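Local coordinates for DnaD domain protein (Enterococcus faecalis, PDB 2I5U) that is of uncharacterised function but, as a fragment of a DnaB/DnaD-family protein, carries a helical domain of a kind linked to replication initiation, at residues W8-F13 / R58-I63; I34-E40 / R73-S77. One frame throughout, in Å; residues are numbered along the deposited sequence.

In the fold
The 77 modelled residues form one compact, all-helical domain of helices 2-9, 18-32, 38-55 and 60-73, and the two contacts lie on opposite sides of its centre. Contact 1 joins the turn after helix 2-9 to the loop and first turn of helix 60-73; contact 2 joins the turn before helix 38-55, and that helix's first turn, to the tail after helix 60-73. Their centres are about 21 Å apart and their nearest atoms about 11 Å. Along the chain the segments alternate, 8-13, 34-40, 58-63, 73-77, so helix 60-73 has its start tied to the N-terminal turn and the tail beyond its end laid against the start of helix 38-55 and the turn before it.

Contact 1: W8-F13 / R58-I63; sequences WENNGF and RNYNYI
Arg58 CB sits over one face of the Phe13 ring, 3.6 Å from the ring centroid and 15° off its normal, a CH-pi contact, and Arg58 CG follows at the CZ and CE2 rim. The arginine then bends at its third torsion (chi3 -78°), which brings the guanidinium, nearly perpendicular to the ring, to the turn after helix 2-9. There Arg58 NH1 donates to Asn11 O at 3.0 Å with an N-H...O angle of 161°; the oxygen lies in the guanidinium plane, whereas the nitrogen stands above the carbonyl plane. Next to this bond lies the apolar part of the contact in a four-helix domain of the DnaB/DnaD family: Ile63 CD1 meets both Trp8 CZ3 and Phe13 CE1, each at 3.9 Å. Trp8 reaches it with CG anti to the backbone N, while the edge of its ring, at CH2, faces Tyr60 N. Phe13 CB lies over one face of the Trp8 indole, toward its margin, 3.2 Å above the plane. Asn59 is the N-cap of helix 60-73; its OD1 accepts from Tyr62 N at 2.9 Å. Farther out, Ile49 and Ile53 of helix 38-55 touch Phe13, and the Tyr60 ring meets Phe24 edge-to-face.

Contact 2: I34-E40 / R73-S77; sequences IGASQKE and RGFKS
Glu40 OE1 takes a nearly linear bond from Ser37 N, 2.8 Å long at 179°, on the anti side of the carboxylate, and Glu40 N returns one to Ser37 OG at 3.0 Å. This reciprocal pair is a capping box at the start of helix 38-55, with the Glu40 side chain beside the tail 74-77. Glu40 CB points toward that tail, 3.3 Å from Lys76 O, and Glu40 CG lies near Ser77 CB. Ala36 CB approaches Lys76 O too, at 3.6 Å, so one carbonyl oxygen is flanked by two aliphatic groups. Each segment holds the C' glycine of a Schellman motif, with positive phi: Gly35 after helix 18-32 and Gly74 after helix 60-73. Lys76 lays CG and CD against the backbone of residues 34-36. Lys76 CG lies 3.4 Å from Ala36 N, and the bend at chi2 (88°) turns CD toward Ile34, while further bends curl the chain. Lys76 NZ stays 6.1 Å from Glu40 OE1, too far for a salt bridge. Ala36 also touches Phe31 of helix 18-32, and Trp70 meets the Phe75 ring. Lys76 CD packs against Ile34 O at 3.4 Å and touches Ile34 CD1 at 4.1 Å.

Contact 1: W8-F13 / R58-I63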
ATOM      1  N   TRP A   8      -5.875   2.314   6.928  1.00 15.83           N
ATOM      2  CA  TRP A   8      -6.324   3.494   6.202  1.00 15.86           C
ATOM      3  C   TRP A   8      -7.453   4.209   6.945  1.00 15.38           C
ATOM      4  O   TRP A   8      -7.359   5.397   7.290  1.00 16.04           O
ATOM      5  CB  TRP A   8      -6.786   3.074   4.805  1.00 16.02           C
ATOM      6  CG  TRP A   8      -7.269   4.168   3.892  1.00 16.30           C
ATOM      7  CD1 TRP A   8      -8.509   4.735   3.871  1.00 17.62           C
ATOM      8  CD2 TRP A   8      -6.545   4.758   2.802  1.00 16.75           C
ATOM      9  NE1 TRP A   8      -8.594   5.656   2.861  1.00 18.54           N
ATOM     10  CE2 TRP A   8      -7.401   5.692   2.193  1.00 17.10           C
ATOM     11  CE3 TRP A   8      -5.239   4.597   2.290  1.00 16.59           C
ATOM     12  CZ2 TRP A   8      -7.000   6.478   1.117  1.00 18.69           C
ATOM     13  CZ3 TRP A   8      -4.860   5.370   1.205  1.00 18.07           C
ATOM     14  CH2 TRP A   8      -5.735   6.286   0.634  1.00 17.96           C
ATOM     15  N   GLU A   9      -8.533   3.476   7.219  1.00 16.12           N
ATOM     16  CA  GLU A   9      -9.734   4.101   7.752  1.00 16.74           C
ATOM     17  C   GLU A   9      -9.631   4.570   9.199  1.00 16.80           C
ATOM     18  O   GLU A   9     -10.358   5.472   9.595  1.00 19.01           O
ATOM     19  CB  GLU A   9     -10.944   3.180   7.551  1.00 17.58           C
ATOM     20  CG  GLU A   9     -11.235   2.995   6.077  1.00 18.29           C
ATOM     21  CD  GLU A   9     -12.509   2.257   5.786  1.00 20.12           C
ATOM     22  OE1 GLU A   9     -13.005   1.521   6.686  1.00 22.88           O
ATOM     23  OE2 GLU A   9     -12.993   2.377   4.620  1.00 20.98           O
ATOM     24  N   ASN A  10      -8.708   4.003   9.972  1.00 16.26           N
ATOM     25  CA  ASN A  10      -8.533   4.415  11.360  1.00 15.68           C
ATOM     26  C   ASN A  10      -7.450   5.460  11.554  1.00 16.16           C
ATOM     27  O   ASN A  10      -7.112   5.801  12.693  1.00 17.79           O
ATOM     28  CB  ASN A  10      -8.275   3.185  12.232  1.00 15.75           C
ATOM     29  CG  ASN A  10      -9.512   2.349  12.381  1.00 16.98           C
ATOM     30  OD1 ASN A  10     -10.423   2.724  13.136  1.00 19.68           O
ATOM     31  ND2 ASN A  10      -9.589   1.241  11.641  1.00 19.74           N
ATOM     32  N   ASN A  11      -6.910   5.986  10.462  1.00 15.91           N
ATOM     33  CA  ASN A  11      -5.797   6.914  10.592  1.00 16.25           C
ATOM     34  C   ASN A  11      -5.994   8.213   9.846  1.00 16.85           C
ATOM     35  O   ASN A  11      -5.023   8.895   9.526  1.00 17.41           O
ATOM     36  CB  ASN A  11      -4.472   6.216  10.255  1.00 16.07           C
ATOM     37  CG  ASN A  11      -4.053   5.257  11.325  1.00 17.09           C
ATOM     38  OD1 ASN A  11      -4.121   4.029  11.159  1.00 19.25           O
ATOM     39  ND2 ASN A  11      -3.676   5.793  12.453  1.00 16.18           N
ATOM     40  N   GLY A  12      -7.250   8.577   9.648  1.00 17.64           N
ATOM     41  CA  GLY A  12      -7.592   9.903   9.125  1.00 18.32           C
ATOM     42  C   GLY A  12      -7.507  10.049   7.624  1.00 18.68           C
ATOM     43  O   GLY A  12      -7.466  11.183   7.117  1.00 20.91           O
ATOM     44  N   PHE A  13      -7.475   8.938   6.902  1.00 18.19           N
ATOM     45  CA  PHE A  13      -7.553   8.955   5.444  1.00 18.14           C
ATOM     46  C   PHE A  13      -8.987   9.036   4.946  1.00 19.22           C
ATOM     47  O   PHE A  13      -9.199   9.136   3.745  1.00 19.62           O
ATOM     48  CB  PHE A  13      -6.969   7.679   4.862  1.00 18.13           C
ATOM     49  CG  PHE A  13      -5.458   7.565   4.951  1.00 16.92           C
ATOM     50  CD1 PHE A  13      -4.670   7.725   3.811  1.00 17.50           C
ATOM     51  CD2 PHE A  13      -4.842   7.172   6.133  1.00 17.73           C
ATOM     52  CE1 PHE A  13      -3.309   7.595   3.880  1.00 18.41           C
ATOM     53  CE2 PHE A  13      -3.472   7.034   6.198  1.00 16.79           C
ATOM     54  CZ  PHE A  13      -2.706   7.224   5.063  1.00 17.68           C
ATOM     55  N   ARG A  58      -1.219  11.834   3.906  1.00 16.28           N
ATOM     56  CA  ARG A  58      -2.155  10.755   3.957  1.00 16.22           C
ATOM     57  C   ARG A  58      -3.010  10.744   2.703  1.00 16.10           C
ATOM     58  O   ARG A  58      -4.215  11.056   2.722  1.00 16.70           O
ATOM     59  CB  ARG A  58      -3.004  10.829   5.210  1.00 16.43           C
ATOM     60  CG  ARG A  58      -2.201  10.528   6.456  1.00 16.34           C
ATOM     61  CD  ARG A  58      -2.974  10.752   7.692  1.00 16.68           C
ATOM     62  NE  ARG A  58      -3.061  12.159   8.043  1.00 16.61           N
ATOM     63  CZ  ARG A  58      -3.653  12.618   9.140  1.00 15.19           C
ATOM     64  NH1 ARG A  58      -4.305  11.769   9.942  1.00 15.85           N
ATOM     65  NH2 ARG A  58      -3.647  13.922   9.417  1.00 16.30           N
ATOM     66  N   ASN A  59      -2.377  10.333   1.615  1.00 16.30           N
ATOM     67  CA  ASN A  59      -3.063  10.217   0.311  1.00 16.26           C
ATOM     68  C   ASN A  59      -2.405   9.160  -0.550  1.00 16.54           C
ATOM     69  O   ASN A  59      -1.247   8.781  -0.339  1.00 16.20           O
ATOM     70  CB  ASN A  59      -3.092  11.553  -0.422  1.00 16.43           C
ATOM     71  CG  ASN A  59      -1.706  12.085  -0.706  1.00 16.58           C
ATOM     72  OD1 ASN A  59      -1.018  11.607  -1.609  1.00 20.62           O
ATOM     73  ND2 ASN A  59      -1.292  13.072   0.058  1.00 20.07           N
ATOM     74  N   TYR A  60      -3.168   8.666  -1.510  1.00 15.78           N
ATOM     75  CA  TYR A  60      -2.694   7.587  -2.372  1.00 15.93           C
ATOM     76  C   TYR A  60      -1.474   8.003  -3.186  1.00 16.51           C
ATOM     77  O   TYR A  60      -0.583   7.194  -3.433  1.00 17.61           O
ATOM     78  CB  TYR A  60      -3.808   7.075  -3.285  1.00 16.97           C
ATOM     79  CG  TYR A  60      -3.318   6.009  -4.218  1.00 16.65           C
ATOM     80  CD1 TYR A  60      -3.079   4.730  -3.769  1.00 17.30           C
ATOM     81  CD2 TYR A  60      -3.059   6.281  -5.562  1.00 16.58           C
ATOM     82  CE1 TYR A  60      -2.604   3.731  -4.629  1.00 18.58           C
ATOM     83  CE2 TYR A  60      -2.601   5.302  -6.414  1.00 17.53           C
ATOM     84  CZ  TYR A  60      -2.350   4.032  -5.946  1.00 18.53           C
ATOM     85  OH  TYR A  60      -1.903   3.072  -6.859  1.00 19.98           O
ATOM     86  N   ASN A  61      -1.454   9.243  -3.658  1.00 16.75           N
ATOM     87  CA  ASN A  61      -0.324   9.685  -4.482  1.00 16.49           C
ATOM     88  C   ASN A  61       1.010   9.464  -3.781  1.00 16.41           C
ATOM     89  O   ASN A  61       1.950   8.955  -4.369  1.00 17.99           O
ATOM     90  CB  ASN A  61      -0.475  11.148  -4.891  1.00 16.72           C
ATOM     91  CG  ASN A  61      -1.566  11.365  -5.936  1.00 16.30           C
ATOM     92  OD1 ASN A  61      -1.801  10.514  -6.804  1.00 18.77           O
ATOM     93  ND2 ASN A  61      -2.186  12.524  -5.893  1.00 18.33           N
ATOM     94  N   TYR A  62       1.065   9.825  -2.513  1.00 16.77           N
ATOM     95  CA  TYR A  62       2.305   9.724  -1.752  1.00 17.23           C
ATOM     96  C   TYR A  62       2.676   8.249  -1.547  1.00 17.24           C
ATOM     97  O   TYR A  62       3.848   7.843  -1.714  1.00 18.04           O
ATOM     98  CB  TYR A  62       2.139  10.413  -0.406  1.00 18.07           C
ATOM     99  CG  TYR A  62       3.416  10.562   0.393  1.00 18.09           C
ATOM    100  CD1 TYR A  62       4.241  11.664   0.220  1.00 20.20           C
ATOM    101  CD2 TYR A  62       3.739   9.658   1.386  1.00 18.22           C
ATOM    102  CE1 TYR A  62       5.381  11.815   0.973  1.00 20.17           C
ATOM    103  CE2 TYR A  62       4.881   9.807   2.132  1.00 19.08           C
ATOM    104  CZ  TYR A  62       5.702  10.879   1.909  1.00 19.07           C
ATOM    105  OH  TYR A  62       6.856  11.065   2.680  1.00 21.72           O
ATOM    106  N   ILE A  63       1.669   7.436  -1.237  1.00 16.54           N
ATOM    107  CA  ILE A  63       1.893   6.008  -1.033  1.00 17.05           C
ATOM    108  C   ILE A  63       2.341   5.323  -2.327  1.00 17.24           C
ATOM    109  O   ILE A  63       3.246   4.492  -2.318  1.00 16.77           O
ATOM    110  CB  ILE A  63       0.623   5.338  -0.449  1.00 16.66           C
ATOM    111  CG1 ILE A  63       0.375   5.866   0.967  1.00 17.70           C
ATOM    112  CG2 ILE A  63       0.756   3.837  -0.459  1.00 18.03           C
ATOM    113  CD1 ILE A  63      -1.029   5.695   1.408  1.00 18.23           C
TER

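Contact 2: I34-E40 / R73-S77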
ATOM      1  N   ILE A  34       6.772 -10.132  -9.131  1.00 23.39           N
ATOM      2  CA  ILE A  34       8.235 -10.185  -8.959  1.00 24.88           C
ATOM      3  C   ILE A  34       8.655 -11.003  -7.745  1.00 24.57           C
ATOM      4  O   ILE A  34       9.795 -10.924  -7.301  1.00 24.97           O
ATOM      5  CB  ILE A  34       8.890  -8.782  -8.964  1.00 25.69           C
ATOM      6  CG1 ILE A  34       8.250  -7.837  -7.945  1.00 26.81           C
ATOM      7  CG2 ILE A  34       8.779  -8.185 -10.346  1.00 26.16           C
ATOM      8  CD1 ILE A  34       8.739  -7.983  -6.488  1.00 28.77           C
ATOM      9  N   GLY A  35       7.740 -11.832  -7.247  1.00 24.44           N
ATOM     10  CA  GLY A  35       8.102 -12.904  -6.318  1.00 23.73           C
ATOM     11  C   GLY A  35       7.755 -12.687  -4.859  1.00 23.04           C
ATOM     12  O   GLY A  35       8.150 -13.470  -4.010  1.00 23.66           O
ATOM     13  N   ALA A  36       6.997 -11.637  -4.553  1.00 22.31           N
ATOM     14  CA  ALA A  36       6.479 -11.455  -3.206  1.00 22.11           C
ATOM     15  C   ALA A  36       5.293 -12.387  -2.967  1.00 22.13           C
ATOM     16  O   ALA A  36       4.507 -12.647  -3.879  1.00 22.52           O
ATOM     17  CB  ALA A  36       6.036  -9.982  -3.007  1.00 21.80           C
ATOM     18  N   SER A  37       5.136 -12.866  -1.738  1.00 21.44           N
ATOM     19  CA  SER A  37       3.898 -13.543  -1.359  1.00 21.89           C
ATOM     20  C   SER A  37       2.794 -12.502  -1.197  1.00 22.24           C
ATOM     21  O   SER A  37       3.073 -11.313  -1.039  1.00 22.76           O
ATOM     22  CB  SER A  37       4.074 -14.334  -0.054  1.00 21.33           C
ATOM     23  OG  SER A  37       4.290 -13.475   1.059  1.00 20.60           O
ATOM     24  N   GLN A  38       1.545 -12.952  -1.232  1.00 23.23           N
ATOM     25  CA  GLN A  38       0.406 -12.073  -0.973  1.00 23.53           C
ATOM     26  C   GLN A  38       0.599 -11.379   0.365  1.00 23.18           C
ATOM     27  O   GLN A  38       0.399 -10.175   0.477  1.00 22.53           O
ATOM     28  CB  GLN A  38      -0.907 -12.870  -0.980  1.00 23.89           C
ATOM     29  CG  GLN A  38      -2.164 -12.015  -0.826  1.00 24.72           C
ATOM     30  CD  GLN A  38      -3.445 -12.840  -0.859  1.00 26.69           C
ATOM     31  OE1 GLN A  38      -3.704 -13.581  -1.815  1.00 32.76           O
ATOM     32  NE2 GLN A  38      -4.253 -12.718   0.191  1.00 31.97           N
ATOM     33  N   LYS A  39       1.016 -12.140   1.372  1.00 23.00           N
ATOM     34  CA  LYS A  39       1.202 -11.614   2.725  1.00 22.96           C
ATOM     35  C   LYS A  39       2.296 -10.548   2.788  1.00 22.41           C
ATOM     36  O   LYS A  39       2.129  -9.510   3.430  1.00 22.23           O
ATOM     37  CB  LYS A  39       1.551 -12.750   3.680  1.00 23.47           C
ATOM     38  CG  LYS A  39       1.369 -12.390   5.139  1.00 27.54           C
ATOM     39  CD  LYS A  39      -0.095 -12.547   5.571  1.00 31.97           C
ATOM     40  CE  LYS A  39      -0.523 -11.447   6.531  1.00 33.68           C
ATOM     41  NZ  LYS A  39       0.401 -11.319   7.695  1.00 35.50           N
ATOM     42  N   GLU A  40       3.412 -10.802   2.113  1.00 21.31           N
ATOM     43  CA  GLU A  40       4.527  -9.850   2.077  1.00 21.33           C
ATOM     44  C   GLU A  40       4.118  -8.565   1.357  1.00 20.01           C
ATOM     45  O   GLU A  40       4.498  -7.468   1.771  1.00 19.30           O
ATOM     46  CB  GLU A  40       5.737 -10.459   1.353  1.00 21.46           C
ATOM     47  CG  GLU A  40       6.520 -11.468   2.167  1.00 22.49           C
ATOM     48  CD  GLU A  40       7.489 -12.294   1.323  1.00 23.05           C
ATOM     49  OE1 GLU A  40       7.214 -12.540   0.129  1.00 24.47           O
ATOM     50  OE2 GLU A  40       8.523 -12.727   1.877  1.00 24.94           O
ATOM     51  N   ARG A  73      12.953  -1.634  -7.364  1.00 26.91           N
ATOM     52  CA  ARG A  73      14.137  -2.171  -6.667  1.00 28.64           C
ATOM     53  C   ARG A  73      14.010  -3.681  -6.451  1.00 29.06           C
ATOM     54  O   ARG A  73      15.015  -4.373  -6.261  1.00 29.64           O
ATOM     55  CB  ARG A  73      14.358  -1.463  -5.321  1.00 28.57           C
ATOM     56  CG  ARG A  73      14.690   0.031  -5.442  1.00 30.03           C
ATOM     57  CD  ARG A  73      15.604   0.521  -4.318  1.00 31.60           C
ATOM     58  NE  ARG A  73      15.203   1.819  -3.757  1.00 34.54           N
ATOM     59  CZ  ARG A  73      15.829   2.428  -2.742  1.00 35.48           C
ATOM     60  NH1 ARG A  73      15.388   3.603  -2.288  1.00 36.12           N
ATOM     61  NH2 ARG A  73      16.889   1.864  -2.170  1.00 36.08           N
ATOM     62  N   GLY A  74      12.776  -4.182  -6.493  1.00 30.20           N
ATOM     63  CA  GLY A  74      12.498  -5.600  -6.349  1.00 31.12           C
ATOM     64  C   GLY A  74      12.360  -6.016  -4.903  1.00 32.64           C
ATOM     65  O   GLY A  74      12.610  -7.176  -4.559  1.00 33.29           O
ATOM     66  N   PHE A  75      11.962  -5.071  -4.052  1.00 34.46           N
ATOM     67  CA  PHE A  75      11.724  -5.359  -2.643  1.00 36.16           C
ATOM     68  C   PHE A  75      10.485  -6.237  -2.465  1.00 36.87           C
ATOM     69  O   PHE A  75       9.353  -5.784  -2.670  1.00 36.73           O
ATOM     70  CB  PHE A  75      11.564  -4.057  -1.843  1.00 36.35           C
ATOM     71  CG  PHE A  75      12.820  -3.213  -1.772  1.00 36.26           C
ATOM     72  CD1 PHE A  75      14.078  -3.744  -2.097  1.00 37.03           C
ATOM     73  CD2 PHE A  75      12.746  -1.897  -1.331  1.00 36.19           C
ATOM     74  CE1 PHE A  75      15.226  -2.963  -2.011  1.00 37.04           C
ATOM     75  CE2 PHE A  75      13.885  -1.107  -1.241  1.00 37.15           C
ATOM     76  CZ  PHE A  75      15.132  -1.643  -1.576  1.00 36.96           C
ATOM     77  N   LYS A  76      10.716  -7.493  -2.087  1.00 37.86           N
ATOM     78  CA  LYS A  76       9.638  -8.438  -1.796  1.00 38.47           C
ATOM     79  C   LYS A  76       9.008  -8.160  -0.431  1.00 39.07           C
ATOM     80  O   LYS A  76       7.840  -8.485  -0.210  1.00 40.01           O
ATOM     81  CB  LYS A  76      10.159  -9.886  -1.822  1.00 38.64           C
ATOM     82  CG  LYS A  76       9.949 -10.630  -3.143  1.00 39.71           C
ATOM     83  CD  LYS A  76      11.098 -10.434  -4.146  1.00 40.48           C
ATOM     84  CE  LYS A  76      12.435 -11.000  -3.643  1.00 40.60           C
ATOM     85  NZ  LYS A  76      12.363 -12.435  -3.208  1.00 41.06           N
ATOM     86  N   SER A  77       9.779  -7.557   0.477  1.00 39.40           N
ATOM     87  CA  SER A  77       9.342  -7.379   1.861  1.00 39.28           C
ATOM     88  C   SER A  77      10.054  -6.224   2.566  1.00 39.26           C
ATOM     89  O   SER A  77      10.986  -5.630   2.029  1.00 39.06           O
ATOM     90  CB  SER A  77       9.579  -8.671   2.641  1.00 39.59           C
ATOM     91  OG  SER A  77      10.931  -9.075   2.531  1.00 40.18           O
TER